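Local coordinates for uncharacterized hypothetical protein (Parabacteroides merdae, PDB 4EI0), which is of unknown function but folds into two modules of paired antiparallel beta sheets and belongs to the DUF4466 family, at residues M42-P45 with K50-S53; S52-V57 with A108-Y113; I193-A198 with A280-A285; H207-S212 with V293-A298. All coordinates share one frame; numbering follows the deposited sequence.

Contact 1 (M42-P45 with K50-S53)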
loop_
_atom_site.group_PDB
_atom_site.type_symbol
_atom_site.label_atom_id
_atom_site.label_comp_id
_atom_site.label_asym_id
_atom_site.label_seq_id
_atom_site.Cartn_x
_atom_site.Cartn_y
_atom_site.Cartn_z
HETATM N N MSE B 42 -2.223 11.790 0.194
HETATM C CA MSE B 42 -2.770 12.340 1.443
HETATM C C MSE B 42 -2.414 11.426 2.599
HETATM O O MSE B 42 -2.291 10.230 2.419
HETATM C CB MSE B 42 -4.302 12.426 1.342
HETATM C CG MSE B 42 -4.797 13.208 0.145
HETATM SE SE MSE B 42 -6.560 12.662 -0.410
HETATM C CE MSE B 42 -5.821 11.088 -1.444
ATOM N N ALA B 43 -2.224 11.975 3.791
ATOM C CA ALA B 43 -1.868 11.139 4.973
ATOM C C ALA B 43 -2.235 11.868 6.256
ATOM O O ALA B 43 -2.090 13.080 6.336
ATOM C CB ALA B 43 -0.376 10.760 5.001
ATOM N N ILE B 44 -2.761 11.113 7.218
ATOM C CA ILE B 44 -3.116 11.589 8.515
ATOM C C ILE B 44 -2.633 10.525 9.474
ATOM O O ILE B 44 -2.724 9.352 9.169
ATOM C CB ILE B 44 -4.629 11.852 8.652
ATOM C CG1 ILE B 44 -4.930 12.536 10.007
ATOM C CG2 ILE B 44 -5.445 10.575 8.512
ATOM C CD1 ILE B 44 -6.365 13.001 10.169
ATOM N N PRO B 45 -2.053 10.923 10.615
ATOM C CA PRO B 45 -1.704 9.884 11.573
ATOM C C PRO B 45 -2.958 9.093 11.951
ATOM O O PRO B 45 -4.021 9.664 12.221
ATOM C CB PRO B 45 -1.133 10.677 12.758
ATOM C CG PRO B 45 -0.693 11.973 12.157
ATOM C CD PRO B 45 -1.721 12.266 11.114
ATOM N N LYS B 50 -9.251 9.599 9.981
ATOM C CA LYS B 50 -9.200 8.938 8.672
ATOM C C LYS B 50 -9.535 9.926 7.554
ATOM O O LYS B 50 -10.163 10.964 7.773
ATOM C CB LYS B 50 -10.154 7.752 8.623
ATOM C CG LYS B 50 -10.078 6.719 9.755
ATOM C CD LYS B 50 -8.835 5.892 9.692
ATOM C CE LYS B 50 -8.753 4.899 10.828
ATOM N NZ LYS B 50 -8.297 5.618 12.039
ATOM N N LEU B 51 -9.134 9.591 6.340
ATOM C CA LEU B 51 -9.398 10.444 5.190
ATOM C C LEU B 51 -10.914 10.442 4.886
ATOM O O LEU B 51 -11.511 9.384 4.832
ATOM C CB LEU B 51 -8.572 9.958 3.982
ATOM C CG LEU B 51 -7.057 9.988 4.143
ATOM C CD1 LEU B 51 -6.442 9.668 2.774
ATOM C CD2 LEU B 51 -6.531 11.352 4.644
ATOM N N SER B 52 -11.509 11.641 4.613
ATOM C CA SER B 52 -12.951 11.778 4.276
ATOM C C SER B 52 -13.271 12.045 2.810
ATOM O O SER B 52 -14.198 11.428 2.236
ATOM C CB SER B 52 -13.579 12.895 5.121
ATOM O OG SER B 52 -13.267 12.646 6.504
ATOM N N SER B 53 -12.534 12.971 2.210
ATOM C CA SER B 53 -12.807 13.408 0.822
ATOM C C SER B 53 -11.628 14.141 0.225
ATOM O O SER B 53 -10.756 14.639 0.941
ATOM C CB SER B 53 -14.070 14.270 0.733
ATOM O OG SER B 53 -13.912 15.505 1.416
#
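Met42 and Leu51 meet where one sheet of a beta sandwich hands the chain over to the other, and at this crossing the two segments touch through aliphatic carbon. The tight part is the isobutyl end of Leu51, whose two methyls divide the work. Its CD1 lies 3.8 Å from Met42 CB, while CD2 is 4.1 Å from Ile44 CG2 and also within reach of Met42 CB. Leu51 does not aim at the other segment from its backbone; with CG placed anti to the carbonyl carbon (chi1 -62°), the branch swings round until its end comes close. Ile44 and Leu51 run past one another in opposite senses, so that flank meets flank. The same CG2 of Ile44 rests 4.1 Å from Lys50 CA, covering backbone as well as side chain. Met42, a selenomethionine, touches through its CB, and its chain bends about the CG-SE bond, at chi3.

The looser side begins at Lys50. Its CB points away from the 42-45 segment, the residue is partly exposed, and its NZ is hydrogen-bonded to Asn46 O in the turn that links the two segments. Ala43 also turns its methyl away from the 50-53 segment and remains partly exposed. Ser52 and Ser53 both face Lys132, forming a classic beta bulge just after Leu51.

Around this seam, Phe101 packs on both Met42 and Leu51, and Val131 and Ala133 touch Met42 and Ile44 respectively. Strand 35-43 is paired with strand 107-115 in one sheet, and strand 51-58 with strand 124-133 in the facing one.

Contact 2 (S52-V57 with A108-Y113)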
loop_
_atom_site.group_PDB
_atom_site.type_symbol
_atom_site.label_atom_id
_atom_site.label_comp_id
_atom_site.label_asym_id
_atom_site.label_seq_id
_atom_site.Cartn_x
_atom_site.Cartn_y
_atom_site.Cartn_z
ATOM N N SER B 52 -11.509 11.641 4.613
ATOM C CA SER B 52 -12.951 11.778 4.276
ATOM C C SER B 52 -13.271 12.045 2.810
ATOM O O SER B 52 -14.198 11.428 2.236
ATOM C CB SER B 52 -13.579 12.895 5.121
ATOM O OG SER B 52 -13.267 12.646 6.504
ATOM N N SER B 53 -12.534 12.971 2.210
ATOM C CA SER B 53 -12.807 13.408 0.822
ATOM C C SER B 53 -11.628 14.141 0.225
ATOM O O SER B 53 -10.756 14.639 0.941
ATOM C CB SER B 53 -14.070 14.270 0.733
ATOM O OG SER B 53 -13.912 15.505 1.416
ATOM N N ALA B 54 -11.623 14.206 -1.105
ATOM C CA ALA B 54 -10.575 14.908 -1.866
ATOM C C ALA B 54 -11.253 15.745 -2.960
ATOM O O ALA B 54 -12.317 15.393 -3.434
ATOM C CB ALA B 54 -9.618 13.902 -2.462
ATOM N N GLN B 55 -10.623 16.827 -3.370
ATOM C CA GLN B 55 -11.182 17.669 -4.371
ATOM C C GLN B 55 -10.101 18.310 -5.224
ATOM O O GLN B 55 -8.994 18.498 -4.754
ATOM C CB GLN B 55 -12.021 18.746 -3.640
ATOM C CG GLN B 55 -12.382 19.919 -4.454
ATOM C CD GLN B 55 -13.201 20.909 -3.679
ATOM O OE1 GLN B 55 -14.332 20.652 -3.305
ATOM N NE2 GLN B 55 -12.634 22.079 -3.471
ATOM N N VAL B 56 -10.394 18.583 -6.496
ATOM C CA VAL B 56 -9.495 19.405 -7.325
ATOM C C VAL B 56 -10.342 20.449 -8.024
ATOM O O VAL B 56 -11.446 20.133 -8.537
ATOM C CB VAL B 56 -8.801 18.678 -8.442
ATOM C CG1 VAL B 56 -7.537 19.447 -8.800
ATOM C CG2 VAL B 56 -8.535 17.278 -8.084
ATOM N N VAL B 57 -9.864 21.683 -7.998
ATOM C CA VAL B 57 -10.466 22.794 -8.730
ATOM C C VAL B 57 -9.458 23.141 -9.823
ATOM O O VAL B 57 -8.325 23.459 -9.529
ATOM C CB VAL B 57 -10.714 24.020 -7.800
ATOM C CG1 VAL B 57 -11.210 25.217 -8.615
ATOM C CG2 VAL B 57 -11.706 23.687 -6.674
ATOM N N ALA B 108 -3.626 7.633 1.403
ATOM C CA ALA B 108 -4.024 7.163 0.060
ATOM C C ALA B 108 -3.356 8.036 -0.993
ATOM O O ALA B 108 -2.961 9.160 -0.731
ATOM C CB ALA B 108 -5.514 7.226 -0.117
ATOM N N THR B 109 -3.220 7.473 -2.183
ATOM C CA THR B 109 -2.794 8.221 -3.366
ATOM C C THR B 109 -3.760 7.995 -4.486
ATOM O O THR B 109 -3.973 6.864 -4.898
ATOM C CB THR B 109 -1.421 7.779 -3.831
ATOM O OG1 THR B 109 -0.508 7.981 -2.786
ATOM C CG2 THR B 109 -0.951 8.578 -5.064
ATOM N N LEU B 110 -4.427 9.052 -4.884
ATOM C CA LEU B 110 -5.468 8.980 -5.884
ATOM C C LEU B 110 -4.954 9.643 -7.121
ATOM O O LEU B 110 -4.231 10.639 -7.023
ATOM C CB LEU B 110 -6.732 9.709 -5.444
ATOM C CG LEU B 110 -7.506 9.177 -4.226
ATOM C CD1 LEU B 110 -8.613 10.164 -3.942
ATOM C CD2 LEU B 110 -8.029 7.754 -4.484
ATOM N N ARG B 111 -5.310 9.065 -8.273
ATOM C CA ARG B 111 -4.973 9.630 -9.586
ATOM C C ARG B 111 -6.100 10.453 -10.126
ATOM O O ARG B 111 -7.255 10.005 -10.153
ATOM C CB ARG B 111 -4.625 8.513 -10.516
ATOM C CG ARG B 111 -3.319 7.867 -10.091
ATOM C CD ARG B 111 -2.988 6.657 -10.920
ATOM N NE ARG B 111 -1.787 6.071 -10.375
ATOM C CZ ARG B 111 -1.343 4.870 -10.675
ATOM N NH1 ARG B 111 -2.001 4.104 -11.523
ATOM N NH2 ARG B 111 -0.255 4.432 -10.087
ATOM N N TYR B 112 -5.782 11.687 -10.511
ATOM C CA TYR B 112 -6.720 12.606 -11.141
ATOM C C TYR B 112 -6.323 12.794 -12.595
ATOM O O TYR B 112 -5.130 12.981 -12.904
ATOM C CB TYR B 112 -6.689 13.939 -10.419
ATOM C CG TYR B 112 -7.361 15.122 -11.101
ATOM C CD1 TYR B 112 -8.736 15.265 -11.119
ATOM C CD2 TYR B 112 -6.609 16.140 -11.653
ATOM C CE1 TYR B 112 -9.345 16.343 -11.724
ATOM C CE2 TYR B 112 -7.204 17.215 -12.273
ATOM C CZ TYR B 112 -8.559 17.320 -12.293
ATOM O OH TYR B 112 -9.144 18.411 -12.858
ATOM N N TYR B 113 -7.328 12.743 -13.454
ATOM C CA TYR B 113 -7.197 12.868 -14.892
ATOM C C TYR B 113 -7.988 14.083 -15.358
ATOM O O TYR B 113 -9.207 14.131 -15.211
ATOM C CB TYR B 113 -7.724 11.596 -15.547
ATOM C CG TYR B 113 -6.906 10.388 -15.192
ATOM C CD1 TYR B 113 -5.800 10.025 -15.945
ATOM C CD2 TYR B 113 -7.242 9.603 -14.111
ATOM C CE1 TYR B 113 -5.058 8.907 -15.631
ATOM C CE2 TYR B 113 -6.513 8.487 -13.780
ATOM C CZ TYR B 113 -5.428 8.147 -14.539
ATOM O OH TYR B 113 -4.719 7.083 -14.165
#
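Val56 sits over the ring of Tyr112, a compact example of a CH-pi contact between the facing sheets of a beta sandwich. Its CG2 methyl lies 3.8 Å from the ring centroid and only 16° from the ring normal, displaced toward the rim on the CD1 side. The closest approach is accordingly Val56 CG2 to Tyr112 CD1, at 3.6 Å. The rest of the isopropyl group spreads over the same ring: CB stands 4.1 Å from CZ of Tyr112, and CG1 lies beyond it toward CE2. In Tyr112, CG anti to the backbone N (chi1 167°) lays the ring out beneath the valine.

Plain aliphatic packing makes up the remainder. Ala54 CB meets Leu110 CD1 at 4.1 Å, two residues back along each strand from the Val56-Tyr112 pair. All four of these residues direct their CB atoms across the gap, and all are buried. The CA atoms of Ala54 and Leu110 are 8.8 Å apart, a spacing spanned by side chains.

Phe68 of strand 67-75 packs against Val56, Leu110 and the Tyr112 ring, while Phe129 touches Val56 from its own sheet. On the outer side of strand 107-115, Arg111 forms a salt bridge with Asp81 and a cation-pi contact with Tyr73. The polar chemistry of Arg111 is thus kept apart from the sandwich interior, where dispersion and CH-pi contacts hold the two sheets together.

Contact 3 (I193-A198 with A280-A285)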
loop_
_atom_site.group_PDB
_atom_site.type_symbol
_atom_site.label_atom_id
_atom_site.label_comp_id
_atom_site.label_asym_id
_atom_site.label_seq_id
_atom_site.Cartn_x
_atom_site.Cartn_y
_atom_site.Cartn_z
ATOM N N ILE B 193 -8.753 19.800 -50.441
ATOM C CA ILE B 193 -7.740 18.764 -50.480
ATOM C C ILE B 193 -6.382 19.403 -50.655
ATOM O O ILE B 193 -6.165 20.190 -51.590
ATOM C CB ILE B 193 -7.947 17.734 -51.603
ATOM C CG1 ILE B 193 -9.360 17.147 -51.541
ATOM C CG2 ILE B 193 -6.882 16.612 -51.470
ATOM C CD1 ILE B 193 -9.816 16.701 -50.193
ATOM N N ASP B 194 -5.467 19.007 -49.766
ATOM C CA ASP B 194 -4.102 19.477 -49.750
ATOM C C ASP B 194 -3.119 18.486 -50.364
ATOM O O ASP B 194 -2.166 18.895 -51.047
ATOM C CB ASP B 194 -3.749 19.874 -48.288
ATOM C CG ASP B 194 -4.645 21.003 -47.809
ATOM O OD1 ASP B 194 -4.695 22.005 -48.567
ATOM O OD2 ASP B 194 -5.350 20.879 -46.773
ATOM N N ILE B 195 -3.367 17.208 -50.178
ATOM C CA ILE B 195 -2.453 16.170 -50.655
ATOM C C ILE B 195 -3.277 15.009 -51.179
ATOM O O ILE B 195 -4.281 14.624 -50.559
ATOM C CB ILE B 195 -1.512 15.659 -49.506
ATOM C CG1 ILE B 195 -0.480 16.735 -49.130
ATOM C CG2 ILE B 195 -0.757 14.422 -49.945
ATOM C CD1 ILE B 195 0.379 16.432 -47.920
HETATM N N MSE B 196 -2.861 14.461 -52.314
HETATM C CA MSE B 196 -3.404 13.210 -52.815
HETATM C C MSE B 196 -2.356 12.128 -52.647
HETATM O O MSE B 196 -1.231 12.255 -53.153
HETATM C CB MSE B 196 -3.797 13.303 -54.280
HETATM C CG MSE B 196 -4.329 11.965 -54.840
HETATM SE SE MSE B 196 -4.869 12.135 -56.665
HETATM C CE MSE B 196 -5.730 10.365 -56.971
ATOM N N TYR B 197 -2.733 11.083 -51.923
ATOM C CA TYR B 197 -1.921 9.876 -51.835
ATOM C C TYR B 197 -2.206 8.973 -53.005
ATOM O O TYR B 197 -3.344 8.871 -53.447
ATOM C CB TYR B 197 -2.261 9.148 -50.561
ATOM C CG TYR B 197 -1.799 7.745 -50.560
ATOM C CD1 TYR B 197 -0.485 7.444 -50.204
ATOM C CD2 TYR B 197 -2.643 6.713 -50.914
ATOM C CE1 TYR B 197 -0.019 6.151 -50.201
ATOM C CE2 TYR B 197 -2.182 5.389 -50.922
ATOM C CZ TYR B 197 -0.866 5.117 -50.564
ATOM O OH TYR B 197 -0.391 3.839 -50.512
ATOM N N ALA B 198 -1.169 8.313 -53.500
ATOM C CA ALA B 198 -1.317 7.236 -54.452
ATOM C C ALA B 198 -0.217 6.216 -54.206
ATOM O O ALA B 198 0.886 6.600 -53.880
ATOM C CB ALA B 198 -1.179 7.780 -55.848
ATOM N N ALA B 280 6.527 13.727 -43.437
ATOM C CA ALA B 280 6.533 14.902 -44.267
ATOM C C ALA B 280 6.113 16.110 -43.470
ATOM O O ALA B 280 5.030 16.125 -42.820
ATOM C CB ALA B 280 5.604 14.694 -45.421
ATOM N N TRP B 281 6.944 17.126 -43.437
ATOM C CA TRP B 281 6.500 18.450 -42.956
ATOM C C TRP B 281 5.716 19.104 -44.060
ATOM O O TRP B 281 6.153 19.098 -45.186
ATOM C CB TRP B 281 7.645 19.355 -42.645
ATOM C CG TRP B 281 8.511 18.891 -41.498
ATOM C CD1 TRP B 281 9.724 18.249 -41.578
ATOM C CD2 TRP B 281 8.287 19.107 -40.091
ATOM N NE1 TRP B 281 10.242 18.039 -40.339
ATOM C CE2 TRP B 281 9.420 18.521 -39.402
ATOM C CE3 TRP B 281 7.284 19.679 -39.354
ATOM C CZ2 TRP B 281 9.540 18.548 -38.036
ATOM C CZ3 TRP B 281 7.399 19.663 -37.964
ATOM C CH2 TRP B 281 8.512 19.099 -37.322
ATOM N N VAL B 282 4.594 19.724 -43.716
ATOM C CA VAL B 282 3.649 20.274 -44.698
ATOM C C VAL B 282 3.323 21.703 -44.314
ATOM O O VAL B 282 3.210 22.021 -43.133
ATOM C CB VAL B 282 2.371 19.415 -44.700
ATOM C CG1 VAL B 282 1.255 20.059 -45.462
ATOM C CG2 VAL B 282 2.708 18.048 -45.272
ATOM N N GLU B 283 3.142 22.562 -45.326
ATOM C CA GLU B 283 2.523 23.885 -45.121
ATOM C C GLU B 283 1.457 24.074 -46.175
ATOM O O GLU B 283 1.728 23.850 -47.352
ATOM C CB GLU B 283 3.559 25.006 -45.206
ATOM C CG GLU B 283 2.995 26.421 -44.938
ATOM C CD GLU B 283 4.072 27.485 -45.019
ATOM O OE1 GLU B 283 4.841 27.605 -44.055
ATOM O OE2 GLU B 283 4.210 28.141 -46.066
ATOM N N THR B 284 0.247 24.453 -45.762
ATOM C CA THR B 284 -0.866 24.534 -46.700
ATOM C C THR B 284 -0.676 25.730 -47.592
ATOM O O THR B 284 0.070 26.684 -47.238
ATOM C CB THR B 284 -2.231 24.636 -46.011
ATOM O OG1 THR B 284 -2.224 25.718 -45.098
ATOM C CG2 THR B 284 -2.510 23.398 -45.209
ATOM N N ALA B 285 -1.364 25.703 -48.741
ATOM C CA ALA B 285 -1.124 26.664 -49.817
ATOM C C ALA B 285 -1.092 28.125 -49.333
ATOM O O ALA B 285 -0.238 28.904 -49.736
ATOM C CB ALA B 285 -2.178 26.491 -50.912
HETATM O O HOH W 1 -2.401 23.451 -49.319
#
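Ile195 and Val282 face each other tip to tip, with Ile195 CD1 3.9 Å from Val282 CG2. The isoleucine extends fully at its end (chi2 173°), which carries CD1 across to the valine branch. Beside them Asp194 and Thr284 pass at a slant: the Thr284 CG2 methyl lies 4.1 Å from Asp194 OD2, an approach of carbon to carboxylate and no polar bond. A water may link the segments: it donates to Asp194 OD1 at 2.8 Å, but its approach to Ala285 N is suspiciously short and that second bond is doubtful.

These pairs bridge two antiparallel sheets of the second module, one holding strand 195-199 and the other strand 278-283, in the manner of a beta sandwich. Asp194 and Ile195 both face Leu166 on the neighbouring strand, a classic beta bulge; the extra residue in its register lets the two consecutive side chains both point at the 280-285 segment.

Further out, the buried carboxylate of Asp194 is held by several donors. Its OD1 takes a hydrogen bond from Asn230 ND2 as well as the one from the water, and OD2 accepts from Phe168 N; this set of donors would be expected to favour the charged form. Thr284 turns OG1 between its backbone N and carbonyl carbon (chi1 54°), where it meets Asp286 OD1 and Tyr289 N in the turn leading to strand 289-299, leaving the methyl for Asp194. Leu166 packs on Ile195, and Thr232 touches Val282.

Contact 4 (H207-S212 with V293-A298)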
loop_
_atom_site.group_PDB
_atom_site.type_symbol
_atom_site.label_atom_id
_atom_site.label_comp_id
_atom_site.label_asym_id
_atom_site.label_seq_id
_atom_site.Cartn_x
_atom_site.Cartn_y
_atom_site.Cartn_z
ATOM N N HIS B 207 4.761 4.439 -52.506
ATOM C CA HIS B 207 3.805 5.281 -51.780
ATOM C C HIS B 207 4.146 6.746 -51.985
ATOM O O HIS B 207 5.215 7.159 -51.646
ATOM C CB HIS B 207 3.848 4.930 -50.315
ATOM C CG HIS B 207 3.436 3.494 -50.001
ATOM N ND1 HIS B 207 2.159 3.093 -49.994
ATOM C CD2 HIS B 207 4.186 2.392 -49.620
ATOM C CE1 HIS B 207 2.090 1.810 -49.643
ATOM N NE2 HIS B 207 3.334 1.377 -49.407
ATOM N N ALA B 208 3.241 7.543 -52.554
ATOM C CA ALA B 208 3.540 8.901 -52.985
ATOM C C ALA B 208 2.529 9.892 -52.454
ATOM O O ALA B 208 1.369 9.525 -52.200
ATOM C CB ALA B 208 3.610 8.978 -54.504
ATOM N N PHE B 209 2.973 11.131 -52.242
ATOM C CA PHE B 209 2.088 12.259 -51.921
ATOM C C PHE B 209 2.250 13.256 -53.052
ATOM O O PHE B 209 3.369 13.641 -53.425
ATOM C CB PHE B 209 2.456 12.990 -50.645
ATOM C CG PHE B 209 2.095 12.290 -49.357
ATOM C CD1 PHE B 209 1.213 11.221 -49.295
ATOM C CD2 PHE B 209 2.612 12.784 -48.158
ATOM C CE1 PHE B 209 0.877 10.641 -48.067
ATOM C CE2 PHE B 209 2.311 12.197 -46.941
ATOM C CZ PHE B 209 1.410 11.133 -46.889
ATOM N N TYR B 210 1.128 13.672 -53.624
ATOM C CA TYR B 210 1.118 14.630 -54.712
ATOM C C TYR B 210 0.254 15.815 -54.351
ATOM O O TYR B 210 -0.582 15.740 -53.478
ATOM C CB TYR B 210 0.545 14.003 -55.958
ATOM C CG TYR B 210 1.252 12.781 -56.395
ATOM C CD1 TYR B 210 2.576 12.849 -56.811
ATOM C CD2 TYR B 210 0.612 11.546 -56.439
ATOM C CE1 TYR B 210 3.233 11.735 -57.270
ATOM C CE2 TYR B 210 1.274 10.409 -56.914
ATOM C CZ TYR B 210 2.584 10.520 -57.334
ATOM O OH TYR B 210 3.292 9.412 -57.798
ATOM N N THR B 211 0.445 16.897 -55.074
ATOM C CA THR B 211 -0.243 18.149 -54.839
ATOM C C THR B 211 -0.524 18.805 -56.212
ATOM O O THR B 211 -0.173 18.233 -57.234
ATOM C CB THR B 211 0.616 19.048 -53.937
ATOM O OG1 THR B 211 -0.243 19.993 -53.288
ATOM C CG2 THR B 211 1.699 19.776 -54.748
ATOM N N SER B 212 -1.161 19.981 -56.250
ATOM C CA SER B 212 -1.662 20.551 -57.519
ATOM C C SER B 212 -0.586 20.662 -58.593
ATOM O O SER B 212 -0.849 20.418 -59.757
ATOM C CB SER B 212 -2.290 21.936 -57.308
ATOM O OG SER B 212 -1.284 22.877 -56.965
ATOM N N VAL B 293 3.115 14.895 -40.952
ATOM C CA VAL B 293 2.448 13.633 -41.258
ATOM C C VAL B 293 3.458 12.484 -41.055
ATOM O O VAL B 293 4.540 12.501 -41.626
ATOM C CB VAL B 293 1.980 13.627 -42.707
ATOM C CG1 VAL B 293 1.223 12.313 -43.010
ATOM C CG2 VAL B 293 1.191 14.900 -42.997
ATOM N N TYR B 294 3.141 11.542 -40.164
ATOM C CA TYR B 294 4.060 10.445 -39.821
ATOM C C TYR B 294 3.465 9.175 -40.360
ATOM O O TYR B 294 2.287 8.938 -40.174
ATOM C CB TYR B 294 4.254 10.342 -38.293
ATOM C CG TYR B 294 5.112 9.163 -37.911
ATOM C CD1 TYR B 294 6.460 9.186 -38.173
ATOM C CD2 TYR B 294 4.575 8.027 -37.320
ATOM C CE1 TYR B 294 7.290 8.123 -37.839
ATOM C CE2 TYR B 294 5.380 6.942 -36.997
ATOM C CZ TYR B 294 6.744 7.004 -37.233
ATOM O OH TYR B 294 7.577 5.944 -37.004
ATOM N N ILE B 295 4.261 8.373 -41.043
ATOM C CA ILE B 295 3.809 7.086 -41.584
ATOM C C ILE B 295 4.053 5.996 -40.551
ATOM O O ILE B 295 5.174 5.535 -40.386
ATOM C CB ILE B 295 4.506 6.727 -42.903
ATOM C CG1 ILE B 295 4.450 7.887 -43.923
ATOM C CG2 ILE B 295 3.942 5.437 -43.504
ATOM C CD1 ILE B 295 3.104 8.448 -44.277
ATOM N N ASN B 296 3.016 5.593 -39.823
ATOM C CA ASN B 296 3.135 4.560 -38.797
ATOM C C ASN B 296 3.432 3.179 -39.401
ATOM O O ASN B 296 4.237 2.426 -38.860
ATOM C CB ASN B 296 1.838 4.444 -37.955
ATOM C CG ASN B 296 1.481 5.713 -37.225
ATOM O OD1 ASN B 296 0.621 6.467 -37.682
ATOM N ND2 ASN B 296 2.056 5.920 -36.052
ATOM N N LYS B 297 2.818 2.889 -40.549
ATOM C CA LYS B 297 2.868 1.554 -41.210
ATOM C C LYS B 297 2.527 1.736 -42.674
ATOM O O LYS B 297 1.788 2.672 -43.000
ATOM C CB LYS B 297 1.803 0.624 -40.608
ATOM C CG LYS B 297 1.991 0.165 -39.169
ATOM C CD LYS B 297 0.882 -0.816 -38.757
ATOM C CE LYS B 297 -0.450 -0.103 -38.494
ATOM N NZ LYS B 297 -1.615 -0.759 -39.159
ATOM N N ALA B 298 3.056 0.896 -43.560
ATOM C CA ALA B 298 2.706 0.993 -44.966
ATOM C C ALA B 298 2.885 -0.358 -45.638
ATOM O O ALA B 298 3.942 -0.938 -45.542
ATOM C CB ALA B 298 3.546 2.057 -45.701
#
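Within the second beta-sandwich module, His207 of strand 207-210 and Ala298 of strand 289-299 meet across the space between two sheets, as do Phe209 and the pair Val293 and Ile295. The Ala298 methyl lies over one face of the imidazole, its CB 4.1 Å from the ring centroid and 24° off the normal. That offset brings it nearest the rim, at 3.8 Å from His207 NE2. The other ring nitrogen, ND1, is hydrogen-bonded to Tyr197 OH, a link that would fix the ring's rotation and so the face offered to the methyl.

The two short strand segments run at 131° to each other, with axes 11.0 Å apart at closest approach. This is the layered packing of a sandwich, with large side chains filling the interval between layers. Phe209 does so with its far end: Val293 CG1 stands at the ring edge, near its plane, 4.1 Å from Phe209 CZ. Ile295 CD1 also lies 4.1 Å from Phe209 CZ but approaches obliquely. In Phe209, CG lies opposite the carbonyl carbon (chi1 -76°), a setting that sends the ring out to both aliphatic partners.

Val303 of strand 302-311 adds to this layer, touching His207, Ile295 and Ala298. From the other sheet Leu274 packs on both His207 and Phe209, and Tyr197 also contacts Phe209. Beyond Ile295, Asn296 and Lys297 both face Thr304 in a classic beta bulge.

The four contacts fall into two pairs on opposite sides of the chain's centre, one pair to each module. Contacts 1 and 2, with centres about 11 Å apart, share Ser52 and Ser53 and continue along strand 51-58; Met42 joins them, its SE 3.9 Å from Ala54 CB. Contacts 3 and 4 are closer still, about 8 Å between centres, and bridge the same two sheets; Ile195 CG2 packs 3.6 Å from Phe209 CB. Between the modules the separation is large: contacts 2 and 4, whose centres lie about 44 Å apart, leave about 22 Å between their nearest atoms. Each pair lies within its own module, and no active site or ligand is known to which they could be related.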